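Phosphonopyruvate hydrolase (Variovorax sp., PDB 2HJP) hydrolyses the carbon-phosphorus bond of 3-phosphonopyruvate to give pyruvate and phosphate, using a divalent metal cation such as magnesium, cobalt or manganese. Local coordinates at residues L16-A21 with L218-I223. Sequence-based numbering, arbitrary orientation.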
loop_
_atom_site.group_PDB
_atom_site.type_symbol
_atom_site.label_atom_id
_atom_site.label_comp_id
_atom_site.label_asym_id
_atom_site.label_seq_id
_atom_site.Cartn_x
_atom_site.Cartn_y
_atom_site.Cartn_z
ATOM N N LEU A 16 2.079 -19.923 -31.285
ATOM C CA LEU A 16 1.796 -20.332 -29.903
ATOM C C LEU A 16 2.569 -19.358 -28.995
ATOM O O LEU A 16 3.817 -19.245 -29.102
ATOM C CB LEU A 16 2.318 -21.743 -29.662
ATOM C CG LEU A 16 2.245 -22.333 -28.263
ATOM C CD1 LEU A 16 0.837 -22.175 -27.710
ATOM C CD2 LEU A 16 2.661 -23.848 -28.368
ATOM N N PHE A 17 1.856 -18.709 -28.076
ATOM C CA PHE A 17 2.425 -17.698 -27.156
ATOM C C PHE A 17 2.731 -18.348 -25.790
ATOM O O PHE A 17 1.859 -19.068 -25.214
ATOM C CB PHE A 17 1.380 -16.603 -26.970
ATOM C CG PHE A 17 1.813 -15.440 -26.150
ATOM C CD1 PHE A 17 2.542 -14.416 -26.722
ATOM C CD2 PHE A 17 1.453 -15.360 -24.810
ATOM C CE1 PHE A 17 2.934 -13.291 -25.982
ATOM C CE2 PHE A 17 1.811 -14.262 -24.029
ATOM C CZ PHE A 17 2.569 -13.196 -24.622
ATOM N N THR A 18 3.941 -18.136 -25.281
ATOM C CA THR A 18 4.301 -18.705 -23.981
ATOM C C THR A 18 4.362 -17.622 -22.906
ATOM O O THR A 18 4.843 -16.495 -23.149
ATOM C CB THR A 18 5.672 -19.409 -24.025
ATOM O OG1 THR A 18 6.670 -18.449 -24.329
ATOM C CG2 THR A 18 5.700 -20.472 -25.144
ATOM N N ALA A 19 3.834 -17.955 -21.747
ATOM C CA ALA A 19 3.869 -16.979 -20.649
ATOM C C ALA A 19 4.381 -17.764 -19.410
ATOM O O ALA A 19 3.909 -18.858 -19.122
ATOM C CB ALA A 19 2.461 -16.424 -20.344
ATOM N N MET A 20 5.308 -17.166 -18.696
ATOM C CA MET A 20 5.922 -17.762 -17.467
ATOM C C MET A 20 5.530 -17.016 -16.185
ATOM O O MET A 20 5.508 -15.748 -16.100
ATOM C CB MET A 20 7.460 -17.720 -17.598
ATOM C CG MET A 20 8.245 -18.143 -16.316
ATOM S SD MET A 20 7.765 -19.795 -15.762
ATOM C CE MET A 20 8.611 -20.838 -17.020
ATOM N N ALA A 21 5.243 -17.817 -15.175
ATOM C CA ALA A 21 4.912 -17.275 -13.880
ATOM C C ALA A 21 6.050 -16.395 -13.311
ATOM O O ALA A 21 7.248 -16.649 -13.543
ATOM C CB ALA A 21 4.676 -18.451 -12.901
ATOM N N LEU A 218 3.000 -32.944 -21.681
ATOM C CA LEU A 218 2.443 -32.325 -22.885
ATOM C C LEU A 218 3.410 -31.200 -23.187
ATOM O O LEU A 218 3.345 -30.128 -22.570
ATOM C CB LEU A 218 1.053 -31.776 -22.597
ATOM C CG LEU A 218 0.343 -31.297 -23.868
ATOM C CD1 LEU A 218 -0.064 -32.553 -24.726
ATOM C CD2 LEU A 218 -0.899 -30.460 -23.473
ATOM N N THR A 219 4.301 -31.414 -24.144
ATOM C CA THR A 219 5.320 -30.424 -24.448
ATOM C C THR A 219 4.862 -29.272 -25.356
ATOM O O THR A 219 3.723 -29.282 -25.882
ATOM C CB THR A 219 6.507 -31.035 -25.158
ATOM O OG1 THR A 219 6.130 -31.356 -26.491
ATOM C CG2 THR A 219 7.016 -32.260 -24.436
ATOM N N GLU A 220 5.737 -28.284 -25.591
ATOM C CA GLU A 220 5.262 -27.228 -26.496
ATOM C C GLU A 220 5.046 -27.754 -27.922
ATOM O O GLU A 220 4.147 -27.281 -28.653
ATOM C CB GLU A 220 6.223 -26.032 -26.551
ATOM C CG GLU A 220 6.204 -25.270 -25.202
ATOM C CD GLU A 220 7.189 -24.094 -25.105
ATOM O OE1 GLU A 220 7.305 -23.530 -23.984
ATOM O OE2 GLU A 220 7.817 -23.740 -26.111
ATOM N N ALA A 221 5.843 -28.751 -28.316
ATOM C CA ALA A 221 5.682 -29.304 -29.669
ATOM C C ALA A 221 4.332 -30.035 -29.676
ATOM O O ALA A 221 3.597 -29.987 -30.672
ATOM C CB ALA A 221 6.853 -30.252 -29.998
ATOM N N ASP A 222 3.982 -30.692 -28.572
ATOM C CA ASP A 222 2.699 -31.351 -28.559
ATOM C C ASP A 222 1.571 -30.275 -28.623
ATOM O O ASP A 222 0.545 -30.472 -29.267
ATOM C CB ASP A 222 2.494 -32.184 -27.289
ATOM C CG ASP A 222 3.422 -33.372 -27.216
ATOM O OD1 ASP A 222 3.859 -33.829 -28.289
ATOM O OD2 ASP A 222 3.698 -33.817 -26.089
ATOM N N ILE A 223 1.763 -29.156 -27.917
ATOM C CA ILE A 223 0.725 -28.126 -27.887
ATOM C C ILE A 223 0.655 -27.407 -29.225
ATOM O O ILE A 223 -0.402 -27.071 -29.651
ATOM C CB ILE A 223 0.972 -27.129 -26.732
ATOM C CG1 ILE A 223 0.655 -27.875 -25.404
ATOM C CG2 ILE A 223 -0.010 -25.915 -26.787
ATOM C CD1 ILE A 223 1.206 -27.209 -24.144
#
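L16 meets I223 through methyl groups. CD2 of L16 lies 3.7 Å from CG2 of I223. CD1 of L16 is 3.9 Å from the same CG2 of I223. Both branches of the leucine fork therefore bear on one carbon, and the two side chains cross at about a right angle. The CB of L16 points toward the helix, and with CG anti to the backbone N (chi1 175°) the fork is carried on to I223. Its CD2 also packs against the first turn, 3.8 Å from the backbone O of E220.

The second touch is between T18 and E220. The methyl CG2 of T18 sits 3.6 Å from OE1 of E220. This is a van der Waals contact of a methyl with a carboxylate. The chain of E220, extended beyond CG (chi2 177°), carries the carboxylate to T18. Its OE1 is hydrogen-bonded to the hydroxyl of Y234 on strand 229-234. The OG1 of T18 is hydrogen-bonded to the backbone N of G37, and it is the methyl that meets E220.

The start of the helix is held by a capping box. D222 N donates to T219 OG1 at 3.1 Å. In return, T219 N donates to D222 OD2, also at 3.1 Å. The second bond reaches OD2 from above the carboxylate plane, 41° out of it. The backbone bond from I223 N to T219 O, 2.8 Å, closes the turn. E220 also makes backbone hydrogen bonds to the second subunit, so this turn lies at a subunit interface.

Strand 17-21 pairs with strand 229-234, the first strand of the barrel beside the eighth. Helix 220-224 precedes that last strand and packs outside this closing seam. Such a closure of eight parallel strands is characteristic of the TIM-barrel fold of the PEP mutase/isocitrate lyase superfamily.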